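Local structure of metalloprotease stcE (Escherichia coli, 4DNY) at residues Ala32-Leu37 with Ile57-Gly62; His48-Ala53 with Gly73-Gly78; Gly88-Val93 with Lys99-Val104. The protein is a secreted zinc metalloprotease of the metzincin class that acts as a mucinase, probably cleaving heavily O-glycosylated host proteins during infection. One frame throughout, in Å; residues are numbered along the deposited sequence.

Contact 1. Residues Ala32-Leu37 with Ile57-Gly62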
# COMPACT_ATOMS: atom_id res chain seq x y z
N ALA A 32 7.23 1.12 14.25
CA ALA A 32 8.51 0.71 13.61
C ALA A 32 8.24 0.30 12.17
O ALA A 32 9.05 0.60 11.28
CB ALA A 32 9.14 -0.42 14.36
N GLU A 33 7.13 -0.39 11.91
CA GLU A 33 6.85 -0.84 10.52
C GLU A 33 6.36 0.30 9.64
O GLU A 33 6.73 0.38 8.46
CB GLU A 33 5.86 -2.02 10.51
CG GLU A 33 6.52 -3.33 11.05
CD GLU A 33 5.88 -4.63 10.50
OE1 GLU A 33 4.63 -4.71 10.37
OE2 GLU A 33 6.66 -5.58 10.18
N VAL A 34 5.55 1.18 10.19
CA VAL A 34 5.10 2.34 9.43
C VAL A 34 6.28 3.23 9.04
O VAL A 34 6.32 3.78 7.93
CB VAL A 34 3.97 3.10 10.15
CG1 VAL A 34 3.70 4.48 9.52
CG2 VAL A 34 2.71 2.24 10.13
N ASN A 35 7.24 3.35 9.95
CA ASN A 35 8.41 4.18 9.69
C ASN A 35 9.21 3.72 8.45
O ASN A 35 9.87 4.55 7.83
CB ASN A 35 9.33 4.18 10.94
CG ASN A 35 8.87 5.08 12.01
OD1 ASN A 35 7.99 5.92 11.83
ND2 ASN A 35 9.49 4.93 13.20
N LYS A 36 9.16 2.45 8.11
CA LYS A 36 9.87 1.91 6.94
C LYS A 36 9.24 2.29 5.60
O LYS A 36 9.84 2.05 4.55
CB LYS A 36 10.05 0.41 7.03
CG LYS A 36 10.85 -0.12 8.25
CD LYS A 36 10.93 -1.65 8.16
CE LYS A 36 11.65 -2.23 9.36
NZ LYS A 36 11.67 -3.73 9.24
N LEU A 37 8.01 2.83 5.62
CA LEU A 37 7.24 3.00 4.40
C LEU A 37 7.70 4.17 3.53
O LEU A 37 7.31 4.27 2.37
CB LEU A 37 5.73 3.11 4.70
CG LEU A 37 5.10 1.90 5.42
CD1 LEU A 37 3.65 2.26 5.72
CD2 LEU A 37 5.20 0.65 4.55
N ILE A 57 -2.06 -1.55 5.37
CA ILE A 57 -1.34 -0.58 6.18
C ILE A 57 -2.31 0.30 6.89
O ILE A 57 -3.23 0.87 6.29
CB ILE A 57 -0.46 0.27 5.25
CG1 ILE A 57 0.66 -0.58 4.67
CG2 ILE A 57 0.11 1.55 5.99
CD1 ILE A 57 1.37 0.05 3.41
N HIS A 58 -2.13 0.39 8.21
CA HIS A 58 -2.98 1.26 9.06
C HIS A 58 -2.13 2.37 9.63
O HIS A 58 -1.31 2.13 10.51
CB HIS A 58 -3.53 0.46 10.23
CG HIS A 58 -4.52 -0.58 9.85
ND1 HIS A 58 -4.98 -1.50 10.78
CD2 HIS A 58 -4.99 -0.98 8.64
CE1 HIS A 58 -5.83 -2.31 10.15
NE2 HIS A 58 -5.84 -2.03 8.85
N THR A 59 -2.29 3.60 9.10
CA THR A 59 -1.67 4.77 9.72
C THR A 59 -2.62 5.31 10.79
O THR A 59 -3.86 5.14 10.67
CB THR A 59 -1.32 5.82 8.70
OG1 THR A 59 -2.47 6.06 7.89
CG2 THR A 59 -0.11 5.38 7.81
N ALA A 60 -2.09 5.95 11.80
CA ALA A 60 -2.89 6.48 12.90
C ALA A 60 -2.17 7.64 13.51
O ALA A 60 -1.00 7.89 13.19
CB ALA A 60 -3.15 5.36 13.95
N ASN A 61 -2.85 8.37 14.42
CA ASN A 61 -2.16 9.40 15.16
C ASN A 61 -1.01 8.76 15.96
O ASN A 61 -1.16 7.71 16.59
CB ASN A 61 -3.13 10.12 16.06
CG ASN A 61 -4.11 11.03 15.31
OD1 ASN A 61 -3.78 11.49 14.19
ND2 ASN A 61 -5.27 11.29 15.90
N GLY A 62 0.17 9.36 15.81
CA GLY A 62 1.37 8.84 16.43
C GLY A 62 2.03 7.72 15.65
O GLY A 62 3.02 7.14 16.14
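His58 O, hydrogen-bonded by Arg63 NH2 from the loop after the strand, has methyl CG2 of Val34 4.0 Å away. Val34 thus touches the strand at a carbonyl as well as at a side chain. Its other branch, CG1, stands anti to the backbone N (chi1 168°) and looks toward methyl CG2 of Thr59, 4.3 Å away, a loose approach. Three residues on, Leu37 makes the closest approach. It and Ile57 reach toward each other tip to tip: Leu37 CD1 lies 3.6 Å from Ile57 CG2, and Ile57 CD1 comes up beside both leucine methyls, 3.9 Å from CD1 and 4.0 Å from CD2. The bond from Leu37 N back to Val34 O (3.0 Å) holds Val34 and Leu37 on one side. Ile45 of helix 43-49 touches both Leu37 and Ile57. The setting is a beta-alpha-beta crossover: helix 31-35 belongs to the connection between the parallel neighbours 25-28 and 54-60, and packs on both, Val34 also resting on Ile28. No hydrogen bond passes between the two segments, so their adhesion is dispersive and hydrophobic. The strand's polar bonds go elsewhere: His58 O takes Arg63, Thr59 O takes Ser86 OG, and the backbone pairs with strand 80-86 and with Ile28.

Contact 2. Residues His48-Ala53 with Gly73-Gly78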
# COMPACT_ATOMS: atom_id res chain seq x y z
N HIS A 48 7.20 -8.03 2.39
CA HIS A 48 5.97 -8.63 2.93
C HIS A 48 5.07 -9.27 1.89
O HIS A 48 4.43 -10.30 2.15
CB HIS A 48 5.21 -7.59 3.80
CG HIS A 48 5.90 -7.31 5.09
ND1 HIS A 48 6.29 -8.31 5.96
CD2 HIS A 48 6.29 -6.14 5.64
CE1 HIS A 48 6.90 -7.76 7.00
NE2 HIS A 48 6.89 -6.45 6.83
N LEU A 49 5.14 -8.77 0.65
CA LEU A 49 4.37 -9.35 -0.43
C LEU A 49 4.95 -10.63 -1.01
O LEU A 49 4.29 -11.33 -1.76
CB LEU A 49 4.14 -8.30 -1.54
CG LEU A 49 3.14 -7.16 -1.23
CD1 LEU A 49 3.09 -6.13 -2.34
CD2 LEU A 49 1.73 -7.78 -0.97
N THR A 50 6.18 -10.95 -0.64
CA THR A 50 6.76 -12.21 -1.12
C THR A 50 6.02 -13.41 -0.51
O THR A 50 5.94 -14.47 -1.14
CB THR A 50 8.30 -12.27 -0.89
OG1 THR A 50 8.58 -12.17 0.48
CG2 THR A 50 8.99 -11.14 -1.62
N ASN A 51 5.52 -13.26 0.71
CA ASN A 51 4.78 -14.35 1.40
C ASN A 51 3.31 -14.08 1.69
O ASN A 51 2.64 -14.89 2.36
CB ASN A 51 5.51 -14.74 2.69
CG ASN A 51 6.88 -15.32 2.41
OD1 ASN A 51 7.87 -14.78 2.91
ND2 ASN A 51 6.96 -16.39 1.59
N ASN A 52 2.80 -12.94 1.18
CA ASN A 52 1.41 -12.54 1.37
C ASN A 52 0.79 -12.04 0.09
O ASN A 52 1.45 -11.34 -0.67
CB ASN A 52 1.32 -11.42 2.41
CG ASN A 52 1.71 -11.92 3.81
OD1 ASN A 52 0.88 -12.50 4.50
ND2 ASN A 52 2.96 -11.70 4.22
N ALA A 53 -0.50 -12.33 -0.07
CA ALA A 53 -1.29 -11.84 -1.21
C ALA A 53 -1.67 -10.39 -1.08
O ALA A 53 -1.89 -9.68 -2.07
CB ALA A 53 -2.58 -12.66 -1.31
N GLY A 73 8.26 -4.32 -9.47
CA GLY A 73 9.03 -5.53 -9.77
C GLY A 73 8.16 -6.65 -10.20
O GLY A 73 6.95 -6.71 -9.89
N PRO A 74 8.76 -7.62 -10.87
CA PRO A 74 8.04 -8.72 -11.43
C PRO A 74 7.25 -9.57 -10.43
O PRO A 74 6.10 -9.97 -10.72
CB PRO A 74 9.16 -9.57 -12.09
CG PRO A 74 10.29 -8.69 -12.25
CD PRO A 74 10.20 -7.61 -11.24
N ASP A 75 7.83 -9.82 -9.26
CA ASP A 75 7.23 -10.70 -8.29
C ASP A 75 5.99 -10.14 -7.61
O ASP A 75 5.37 -10.82 -6.78
CB ASP A 75 8.28 -11.16 -7.25
CG ASP A 75 8.91 -10.02 -6.48
OD1 ASP A 75 8.77 -8.83 -6.84
OD2 ASP A 75 9.58 -10.34 -5.49
N LEU A 76 5.61 -8.91 -7.98
CA LEU A 76 4.40 -8.25 -7.41
C LEU A 76 3.12 -8.56 -8.20
O LEU A 76 2.04 -8.10 -7.87
CB LEU A 76 4.61 -6.74 -7.37
CG LEU A 76 5.70 -6.18 -6.43
CD1 LEU A 76 5.98 -4.73 -6.71
CD2 LEU A 76 5.37 -6.43 -4.95
N GLU A 77 3.23 -9.34 -9.25
CA GLU A 77 2.11 -9.67 -10.09
C GLU A 77 0.92 -10.20 -9.29
O GLU A 77 1.03 -11.19 -8.55
CB GLU A 77 2.54 -10.68 -11.13
CG GLU A 77 1.72 -10.78 -12.29
CD GLU A 77 1.49 -9.48 -13.06
OE1 GLU A 77 2.37 -8.54 -13.08
OE2 GLU A 77 0.39 -9.43 -13.51
N GLY A 78 -0.22 -9.53 -9.45
CA GLY A 78 -1.47 -9.87 -8.78
C GLY A 78 -1.55 -9.51 -7.30
O GLY A 78 -2.60 -9.76 -6.65
O HOH W 1 -3.36 -10.75 -4.21
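Leu49 and Thr50, in the last part of helix 43-49 and what follows, face the 3-10 turn 74-76, with Leu49 CA and Leu76 CA 7.1 Å apart. In the interior the two leucines cross at about a right angle, and Leu49 CD1 is pressed to 3.5 Å from Leu76 CD2, tighter than ordinary methyl packing. That same CD2 also meets Leu49 CB, at 4.1 Å, which puts a single leucine methyl against both the root and the end of its partner. Val55 of the neighbouring strand backs Leu49, and Tyr112 lies against Leu76. Toward solvent the contact changes character. Thr50 CG2 approaches Asp75 OD2 at 4.0 Å; the hydroxyl of Thr50 is instead bonded to Ser47 O, and Asp75 OD1 to His46 NE2. In the aspartate, chi1 of 59° places CG between the backbone N and the carbonyl carbon. At the far end a water lies 2.8 Å from Ala53 O and 2.7 Å from Gly78 O, spanning two backbones that do not meet directly. Segment 48-53 is secured from within: Asn52 ND2 donates a nearly straight bond (164°) to His48 O. Lys79 NZ, just past the second segment, bonds to the carbonyls of both Leu49 and Asn52. Apolar adhesion is thus confined to one leucine pair, while His46, Ser47 O, Lys79 and the water take up Asp75 OD1, Thr50 OG1 and the four carbonyls named.

Contact 3. Residues Gly88-Val93 with Lys99-Val104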
# COMPACT_ATOMS: atom_id res chain seq x y z
N GLY A 88 -4.67 12.06 11.53
CA GLY A 88 -5.06 13.43 11.17
C GLY A 88 -4.24 14.01 10.06
O GLY A 88 -4.78 14.65 9.14
N TYR A 89 -2.92 13.79 10.09
CA TYR A 89 -2.07 14.22 9.00
C TYR A 89 -2.29 13.40 7.75
O TYR A 89 -2.47 12.20 7.82
CB TYR A 89 -0.56 14.16 9.35
CG TYR A 89 -0.09 15.09 10.44
CD1 TYR A 89 -0.53 16.37 10.53
CD2 TYR A 89 0.87 14.68 11.30
CE1 TYR A 89 -0.06 17.24 11.51
CE2 TYR A 89 1.34 15.55 12.31
CZ TYR A 89 0.88 16.82 12.39
OH TYR A 89 1.33 17.68 13.39
N SER A 90 -2.26 14.06 6.61
CA SER A 90 -2.38 13.36 5.35
C SER A 90 -1.05 12.75 4.93
O SER A 90 0.01 13.21 5.38
CB SER A 90 -2.91 14.30 4.24
OG SER A 90 -2.00 15.34 3.89
N SER A 91 -1.11 11.78 4.05
CA SER A 91 0.05 11.12 3.48
C SER A 91 -0.14 11.14 1.94
O SER A 91 -1.24 11.26 1.47
CB SER A 91 0.19 9.69 3.94
OG SER A 91 0.40 9.61 5.35
N THR A 92 0.96 10.99 1.24
CA THR A 92 0.92 10.85 -0.22
C THR A 92 1.36 9.42 -0.50
O THR A 92 2.44 9.00 -0.01
CB THR A 92 1.84 11.83 -0.95
OG1 THR A 92 1.42 13.18 -0.62
CG2 THR A 92 1.75 11.58 -2.46
N VAL A 93 0.57 8.67 -1.29
CA VAL A 93 0.96 7.35 -1.77
C VAL A 93 1.38 7.46 -3.21
O VAL A 93 0.59 7.91 -4.06
CB VAL A 93 -0.17 6.34 -1.65
CG1 VAL A 93 0.28 4.97 -2.23
CG2 VAL A 93 -0.61 6.22 -0.15
N LYS A 99 0.25 9.55 -8.07
CA LYS A 99 0.21 9.72 -6.62
C LYS A 99 -1.25 10.06 -6.22
O LYS A 99 -2.04 10.53 -7.05
CB LYS A 99 1.17 10.81 -6.17
CG LYS A 99 0.84 12.17 -6.65
CD LYS A 99 1.86 13.18 -6.15
CE LYS A 99 1.76 14.55 -6.82
NZ LYS A 99 0.42 15.16 -6.84
N VAL A 100 -1.56 9.77 -4.96
CA VAL A 100 -2.88 10.03 -4.42
C VAL A 100 -2.72 10.41 -2.96
O VAL A 100 -1.81 9.92 -2.26
CB VAL A 100 -3.81 8.81 -4.59
CG1 VAL A 100 -3.27 7.54 -3.83
CG2 VAL A 100 -5.26 9.14 -4.14
N THR A 101 -3.55 11.32 -2.50
CA THR A 101 -3.56 11.70 -1.08
C THR A 101 -4.39 10.71 -0.22
O THR A 101 -5.52 10.38 -0.56
CB THR A 101 -4.12 13.11 -0.92
OG1 THR A 101 -3.28 14.00 -1.64
CG2 THR A 101 -4.19 13.53 0.58
N LEU A 102 -3.77 10.26 0.87
CA LEU A 102 -4.43 9.43 1.85
C LEU A 102 -4.75 10.32 3.04
O LEU A 102 -3.85 10.74 3.75
CB LEU A 102 -3.50 8.28 2.27
CG LEU A 102 -4.01 7.38 3.39
CD1 LEU A 102 -5.31 6.67 3.04
CD2 LEU A 102 -2.89 6.42 3.76
N SER A 103 -6.01 10.66 3.20
CA SER A 103 -6.40 11.59 4.26
C SER A 103 -7.16 10.83 5.35
O SER A 103 -7.58 9.69 5.17
CB SER A 103 -7.24 12.73 3.70
OG SER A 103 -8.42 12.26 3.06
N VAL A 104 -7.32 11.48 6.48
CA VAL A 104 -7.97 10.84 7.63
C VAL A 104 -9.36 10.29 7.28
O VAL A 104 -10.15 10.94 6.59
CB VAL A 104 -8.06 11.81 8.85
CG1 VAL A 104 -9.02 12.96 8.61
CG2 VAL A 104 -8.43 11.01 10.09
O HOH W 2 -5.72 13.89 6.71
O HOH W 3 -3.86 10.21 6.48
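Across the hairpin formed by strands 91-95 and 98-102, Val93 and Val100 project from one face as a hydrogen-bonded antiparallel pair, CB of Val93 lying 4.0 Å from CG1 of Val100. That branch of Val100 is tucked between its own backbone N and carbonyl carbon (chi1 61°), which turns it over Val93. Diagonally, CG2 of Val93 reaches CB of Leu102 at 4.3 Å. Ser91 shares this face, but its OG is bonded to Val65 O. Phe83, Leu108 and Phe110 of the larger sheet receive the aliphatic row, so this is the inward side of the sandwich. On the other face sit Thr92 and Thr101, a non-hydrogen-bonded pair, and there Thr92 lies aslant over Lys99, CG2 against CB at 3.8 Å. Between the faces, Ser91 and Leu102 exchange two backbone bonds, and so do Val93 and Val100; the bond from Val93 N to Val100 O (2.9 Å) is nearly straight at 169°, whereas the return bond from Val100 N is bent to 149°. Past Ser91 the chains stay side by side, but direct backbone bonds give way to water: one molecule accepts from Val104 N (2.9 Å) and donates to Gly88 O (2.7 Å), and a second lies by Tyr89 O and Leu102 O. The chemistry divides accordingly: backbone bonds fix the register, the aliphatic face joins this sheet to the other, and water carries the pairing past the strand ends.

The three contacts involve different elements packed on one face of the larger sheet, the face carrying Ile57 and Thr59. Contact 1 sets helix 31-35 there, contact 2 joins the last part of helix 43-49, in the same crossover, to the loop before strand 80-86, and contact 3 pairs two of the three strands of the smaller sheet, which lies beside the helix. Contacts 1 and 3 have centres about 12 Å apart: Asn61 OD1 is 2.9 Å from Gly88 N, a probable hydrogen bond, and Thr59 OG1 packs near Leu102 CD2. Contacts 1 and 2, with centres about 20 Å apart, touch where Glu33 OE2 approaches His48 NE2 at 3.5 Å. Contacts 2 and 3 remain separate, about 11 Å between nearest atoms. None includes a metal or ligand.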